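PDB 3GZ5: MutT/nudix family protein from Shewanella oneidensis, which acts as an ADP-ribose-dependent transcriptional regulator of NAD metabolism, combining a Nudix domain with a DNA-binding winged helix domain. Local coordinates for residues L164-A169 against H181-L186; F174-L179 against K194-R199. All coordinates share one frame; numbering follows the deposited sequence.

Contact 1: residues L164-A169 against H181-L186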
loop_
_atom_site.group_PDB
_atom_site.type_symbol
_atom_site.label_atom_id
_atom_site.label_comp_id
_atom_site.label_asym_id
_atom_site.label_seq_id
_atom_site.Cartn_x
_atom_site.Cartn_y
_atom_site.Cartn_z
ATOM N N LEU B 164 -8.240 2.227 14.283
ATOM C CA LEU B 164 -9.677 2.062 14.542
ATOM C C LEU B 164 -10.477 2.235 13.258
ATOM O O LEU B 164 -11.678 2.480 13.291
ATOM C CB LEU B 164 -10.165 3.067 15.602
ATOM C CG LEU B 164 -9.519 3.055 16.993
ATOM C CD1 LEU B 164 -10.087 4.163 17.870
ATOM C CD2 LEU B 164 -9.745 1.705 17.682
ATOM N N VAL B 165 -9.785 2.092 12.125
ATOM C CA VAL B 165 -10.390 2.018 10.812
ATOM C C VAL B 165 -11.582 1.017 10.753
ATOM O O VAL B 165 -12.583 1.308 10.076
ATOM C CB VAL B 165 -9.299 1.762 9.696
ATOM C CG1 VAL B 165 -9.920 1.358 8.384
ATOM C CG2 VAL B 165 -8.384 3.020 9.497
ATOM N N PRO B 166 -11.512 -0.149 11.457
ATOM C CA PRO B 166 -12.764 -0.943 11.445
ATOM C C PRO B 166 -14.034 -0.237 11.926
ATOM O O PRO B 166 -15.107 -0.679 11.599
ATOM C CB PRO B 166 -12.430 -2.158 12.318
ATOM C CG PRO B 166 -10.923 -2.313 12.128
ATOM C CD PRO B 166 -10.430 -0.870 12.162
ATOM N N GLY B 167 -13.935 0.865 12.664
ATOM C CA GLY B 167 -15.132 1.593 13.040
ATOM C C GLY B 167 -15.974 2.083 11.877
ATOM O O GLY B 167 -17.189 2.241 12.016
ATOM N N PHE B 168 -15.340 2.306 10.720
ATOM C CA PHE B 168 -16.049 2.774 9.515
ATOM C C PHE B 168 -17.072 1.788 8.939
ATOM O O PHE B 168 -17.975 2.203 8.223
ATOM C CB PHE B 168 -15.051 3.256 8.437
ATOM C CG PHE B 168 -14.367 4.535 8.795
ATOM C CD1 PHE B 168 -15.078 5.729 8.823
ATOM C CD2 PHE B 168 -13.023 4.557 9.115
ATOM C CE1 PHE B 168 -14.455 6.924 9.162
ATOM C CE2 PHE B 168 -12.376 5.760 9.453
ATOM C CZ PHE B 168 -13.090 6.932 9.482
ATOM N N ALA B 169 -16.940 0.500 9.276
ATOM C CA ALA B 169 -17.930 -0.531 8.912
ATOM C C ALA B 169 -19.224 -0.494 9.747
ATOM O O ALA B 169 -20.172 -1.223 9.448
ATOM C CB ALA B 169 -17.298 -1.919 8.982
ATOM N N HIS B 181 -15.995 -5.769 19.015
ATOM C CA HIS B 181 -16.425 -6.967 18.316
ATOM C C HIS B 181 -16.029 -7.010 16.832
ATOM O O HIS B 181 -15.580 -8.050 16.340
ATOM C CB HIS B 181 -17.913 -7.247 18.498
ATOM C CG HIS B 181 -18.314 -8.604 18.002
ATOM N ND1 HIS B 181 -17.749 -9.772 18.482
ATOM C CD2 HIS B 181 -19.188 -8.980 17.038
ATOM C CE1 HIS B 181 -18.270 -10.807 17.847
ATOM N NE2 HIS B 181 -19.146 -10.355 16.965
ATOM N N VAL B 182 -16.174 -5.892 16.119
ATOM C CA VAL B 182 -15.702 -5.840 14.726
ATOM C C VAL B 182 -14.215 -6.148 14.643
ATOM O O VAL B 182 -13.803 -6.857 13.728
ATOM C CB VAL B 182 -15.951 -4.483 14.004
ATOM C CG1 VAL B 182 -15.663 -4.659 12.519
ATOM C CG2 VAL B 182 -17.370 -4.032 14.165
ATOM N N HIS B 183 -13.417 -5.601 15.561
ATOM C CA HIS B 183 -11.972 -5.885 15.580
ATOM C C HIS B 183 -11.695 -7.391 15.856
ATOM O O HIS B 183 -10.812 -7.997 15.230
ATOM C CB HIS B 183 -11.232 -5.024 16.620
ATOM C CG HIS B 183 -11.039 -3.585 16.224
ATOM N ND1 HIS B 183 -9.795 -3.027 16.026
ATOM C CD2 HIS B 183 -11.930 -2.580 16.041
ATOM C CE1 HIS B 183 -9.924 -1.747 15.722
ATOM N NE2 HIS B 183 -11.210 -1.449 15.726
ATOM N N GLU B 184 -12.444 -7.973 16.798
ATOM C CA GLU B 184 -12.360 -9.408 17.096
ATOM C C GLU B 184 -12.699 -10.260 15.866
ATOM O O GLU B 184 -11.987 -11.200 15.561
ATOM C CB GLU B 184 -13.250 -9.783 18.292
ATOM C CG GLU B 184 -12.726 -9.239 19.607
ATOM C CD GLU B 184 -13.676 -9.429 20.787
ATOM O OE1 GLU B 184 -13.245 -9.183 21.929
ATOM O OE2 GLU B 184 -14.844 -9.818 20.593
ATOM N N VAL B 185 -13.758 -9.912 15.139
ATOM C CA VAL B 185 -14.108 -10.642 13.912
ATOM C C VAL B 185 -12.939 -10.636 12.914
ATOM O O VAL B 185 -12.672 -11.650 12.261
ATOM C CB VAL B 185 -15.388 -10.080 13.241
ATOM C CG1 VAL B 185 -15.694 -10.792 11.909
ATOM C CG2 VAL B 185 -16.572 -10.207 14.180
ATOM N N LEU B 186 -12.253 -9.495 12.807
ATOM C CA LEU B 186 -11.175 -9.321 11.823
ATOM C C LEU B 186 -9.916 -10.071 12.217
ATOM O O LEU B 186 -9.200 -10.572 11.363
ATOM C CB LEU B 186 -10.852 -7.839 11.600
ATOM C CG LEU B 186 -11.914 -7.094 10.797
ATOM C CD1 LEU B 186 -11.688 -5.572 10.839
ATOM C CD2 LEU B 186 -11.933 -7.615 9.363
#
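Pro166, in a short 3-10 segment, and His183, on helix 176-187, mark the closest approach of the two backbones, with their CA atoms 6.5 Å apart. The proline ring lies over one face of the imidazole. Pro166 CG stands 3.8 Å from the centroid of the His183 ring and only 16° off its normal, a CH-pi contact in which CB, CG and CD all meet ring atoms. With its CG anti to the carbonyl carbon and beside the backbone N (chi1 -75°), the histidine side chain leads off to the proline. One helical turn on, Leu186 brings CD1 to within 3.6 Å of Pro166 CG, while Val182 CG1 touches Pro166 CB more loosely at 4.1 Å. The joint illustrates how helix 176-187 of a DNA-binding winged helix domain packs on the 3-10 turn that follows helix 145-162 and precedes strand 174-175; Tyr32 of Nudix strand 22-33 also touches Val182. Leu164 adds CD2 at 4.0 Å from His183 CE1, approaching the ring obliquely. Within the ring, ND1 bonds to the carbonyl O of Ala160, whereas NE2 is buried without a polar partner in the model, which is consistent with a neutral imidazole protonated at ND1. An alanine in place of His183 would probably leave the Ala160 carbonyl without its mate and open a gap beneath the Pro166 ring. On the proline's own side, the bond from Gly167 N to Leu164 O, 2.8 Å long, closes the first 3-10 turn.

Contact 2: residues F174-L179 against K194-R199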
loop_
_atom_site.group_PDB
_atom_site.type_symbol
_atom_site.label_atom_id
_atom_site.label_comp_id
_atom_site.label_asym_id
_atom_site.label_seq_id
_atom_site.Cartn_x
_atom_site.Cartn_y
_atom_site.Cartn_z
ATOM N N PHE B 174 -21.835 4.433 17.456
ATOM C CA PHE B 174 -21.710 3.037 17.884
ATOM C C PHE B 174 -21.191 2.941 19.320
ATOM O O PHE B 174 -20.659 3.907 19.863
ATOM C CB PHE B 174 -20.765 2.264 16.940
ATOM C CG PHE B 174 -19.410 2.904 16.786
ATOM C CD1 PHE B 174 -19.104 3.628 15.647
ATOM C CD2 PHE B 174 -18.455 2.814 17.800
ATOM C CE1 PHE B 174 -17.867 4.224 15.507
ATOM C CE2 PHE B 174 -17.225 3.416 17.675
ATOM C CZ PHE B 174 -16.926 4.116 16.522
ATOM N N THR B 175 -21.322 1.764 19.925
ATOM C CA THR B 175 -20.778 1.552 21.267
ATOM C C THR B 175 -19.405 0.952 21.160
ATOM O O THR B 175 -19.007 0.441 20.123
ATOM C CB THR B 175 -21.664 0.633 22.124
ATOM O OG1 THR B 175 -21.745 -0.660 21.508
ATOM C CG2 THR B 175 -23.067 1.229 22.279
ATOM N N LEU B 176 -18.664 1.039 22.241
ATOM C CA LEU B 176 -17.318 0.531 22.262
ATOM C C LEU B 176 -17.242 -1.004 22.224
ATOM O O LEU B 176 -16.317 -1.541 21.641
ATOM C CB LEU B 176 -16.590 1.133 23.452
ATOM C CG LEU B 176 -15.125 1.348 23.125
ATOM C CD1 LEU B 176 -14.735 2.774 23.397
ATOM C CD2 LEU B 176 -14.322 0.368 23.958
ATOM N N PRO B 177 -18.195 -1.715 22.872
ATOM C CA PRO B 177 -18.367 -3.145 22.615
ATOM C C PRO B 177 -18.630 -3.541 21.150
ATOM O O PRO B 177 -18.151 -4.588 20.727
ATOM C CB PRO B 177 -19.581 -3.508 23.485
ATOM C CG PRO B 177 -19.513 -2.540 24.608
ATOM C CD PRO B 177 -19.081 -1.261 23.963
ATOM N N GLU B 178 -19.406 -2.749 20.411
ATOM C CA GLU B 178 -19.566 -2.946 18.960
ATOM C C GLU B 178 -18.223 -2.869 18.224
ATOM O O GLU B 178 -17.913 -3.714 17.378
ATOM C CB GLU B 178 -20.490 -1.887 18.363
ATOM C CG GLU B 178 -21.955 -2.006 18.730
ATOM C CD GLU B 178 -22.777 -0.877 18.113
ATOM O OE1 GLU B 178 -23.892 -0.599 18.610
ATOM O OE2 GLU B 178 -22.304 -0.272 17.125
ATOM N N LEU B 179 -17.448 -1.837 18.550
ATOM C CA LEU B 179 -16.180 -1.581 17.911
ATOM C C LEU B 179 -15.214 -2.712 18.222
ATOM O O LEU B 179 -14.526 -3.221 17.339
ATOM C CB LEU B 179 -15.613 -0.255 18.408
ATOM C CG LEU B 179 -14.282 0.162 17.796
ATOM C CD1 LEU B 179 -14.382 0.344 16.265
ATOM C CD2 LEU B 179 -13.709 1.418 18.493
ATOM N N LYS B 194 -10.130 -4.458 28.191
ATOM C CA LYS B 194 -9.667 -3.358 29.036
ATOM C C LYS B 194 -8.384 -2.737 28.491
ATOM O O LYS B 194 -8.148 -1.533 28.658
ATOM C CB LYS B 194 -9.485 -3.868 30.472
ATOM C CG LYS B 194 -8.640 -2.990 31.391
ATOM C CD LYS B 194 -9.501 -2.134 32.313
ATOM C CE LYS B 194 -8.818 -1.925 33.664
ATOM N NZ LYS B 194 -7.489 -1.246 33.539
ATOM N N SER B 195 -7.554 -3.565 27.853
ATOM C CA SER B 195 -6.431 -3.062 27.068
ATOM C C SER B 195 -6.967 -2.212 25.893
ATOM O O SER B 195 -6.497 -1.099 25.653
ATOM C CB SER B 195 -5.574 -4.213 26.524
ATOM O OG SER B 195 -5.171 -5.107 27.545
ATOM N N PHE B 196 -7.955 -2.761 25.185
ATOM C CA PHE B 196 -8.567 -2.107 24.026
ATOM C C PHE B 196 -9.109 -0.722 24.364
ATOM O O PHE B 196 -8.714 0.256 23.732
ATOM C CB PHE B 196 -9.673 -2.988 23.427
ATOM C CG PHE B 196 -10.223 -2.474 22.119
ATOM C CD1 PHE B 196 -9.403 -2.382 20.982
ATOM C CD2 PHE B 196 -11.564 -2.092 22.013
ATOM C CE1 PHE B 196 -9.914 -1.914 19.760
ATOM C CE2 PHE B 196 -12.084 -1.625 20.790
ATOM C CZ PHE B 196 -11.251 -1.538 19.666
ATOM N N ARG B 197 -9.993 -0.659 25.366
ATOM C CA ARG B 197 -10.491 0.602 25.944
ATOM C C ARG B 197 -9.400 1.591 26.333
ATOM O O ARG B 197 -9.492 2.774 25.999
ATOM C CB ARG B 197 -11.406 0.336 27.130
ATOM C CG ARG B 197 -12.841 0.135 26.727
ATOM C CD ARG B 197 -13.605 -0.654 27.759
ATOM N NE ARG B 197 -14.954 -0.995 27.304
ATOM C CZ ARG B 197 -15.259 -2.028 26.517
ATOM N NH1 ARG B 197 -14.308 -2.847 26.057
ATOM N NH2 ARG B 197 -16.527 -2.238 26.172
ATOM N N ARG B 198 -8.369 1.106 27.016
ATOM C CA ARG B 198 -7.168 1.909 27.306
ATOM C C ARG B 198 -6.529 2.514 26.033
ATOM O O ARG B 198 -6.220 3.704 25.994
ATOM C CB ARG B 198 -6.152 1.069 28.112
ATOM C CG ARG B 198 -4.710 1.618 28.207
ATOM C CD ARG B 198 -3.928 1.115 29.468
ATOM N NE ARG B 198 -4.060 -0.330 29.706
ATOM C CZ ARG B 198 -4.974 -0.888 30.510
ATOM N NH1 ARG B 198 -5.021 -2.215 30.650
ATOM N NH2 ARG B 198 -5.852 -0.121 31.165
ATOM N N ARG B 199 -6.331 1.693 25.002
ATOM C CA ARG B 199 -5.760 2.187 23.734
ATOM C C ARG B 199 -6.691 3.176 23.011
ATOM O O ARG B 199 -6.240 4.224 22.537
ATOM C CB ARG B 199 -5.318 1.030 22.824
ATOM C CG ARG B 199 -3.802 0.707 22.911
ATOM C CD ARG B 199 -3.451 -0.700 22.378
ATOM N NE ARG B 199 -3.135 -0.729 20.941
ATOM C CZ ARG B 199 -4.036 -0.870 19.962
ATOM N NH1 ARG B 199 -5.334 -0.993 20.237
ATOM N NH2 ARG B 199 -3.637 -0.888 18.699
#
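Leu176, Arg197 and Phe196 carry most of the surface buried where helix 176-187 packs against helix 193-203, the helix-turn-helix pair of the winged helix domain. The second of these is probably the recognition helix, as in related domains. Leu176 and Arg197 slide past each other in opposite directions, and the leucine's CD2 is modelled over the centre of one guanidinium face; since that methyl sits implausibly close to the arginine chain, its exact placement is doubtful. Arg197 runs extended from CG to NE, and its NH2 comes to 3.4 Å from Pro177 CG, which lies at the edge of the guanidinium near its plane. NH1 is hydrogen-bonded to Gln180 OE1 and Gly193 O, which would help fix the rotation of the planar group. Phe196 starts toward helix 176-187, its CG anti to the backbone N (chi1 -172°). Leu179 meets its ring at the rim and in the ring plane, the two side chains crossing at about a right angle. Thr175 caps the N-terminus of helix 176-187 through a weak bond from Glu178 N to Thr175 OG1. At the Phe196 rim, the nearest approach is CZ to Leu179 CG, 3.9 Å.

Overall arrangement
Contacts 1 and 2 show one helix serving two partners: helix 176-187 meets the 164-169 turn in one and helix 193-203 in the other, and their segments alternate along the chain. The centres are about 10 Å apart and the two contacts touch directly. His183 of contact 1 meets Phe196 of contact 2 edge-to-face, with His183 CD2 3.8 Å from Phe196 CZ. Leu179 bridges too, its CD1 lying 3.5 Å from Gly167 CA and its CD2 touching Leu164. The result is a continuous core within the DNA-binding domain. The sodium site, formed by Ile122, Val125 and Val128, shares no residue with either contact.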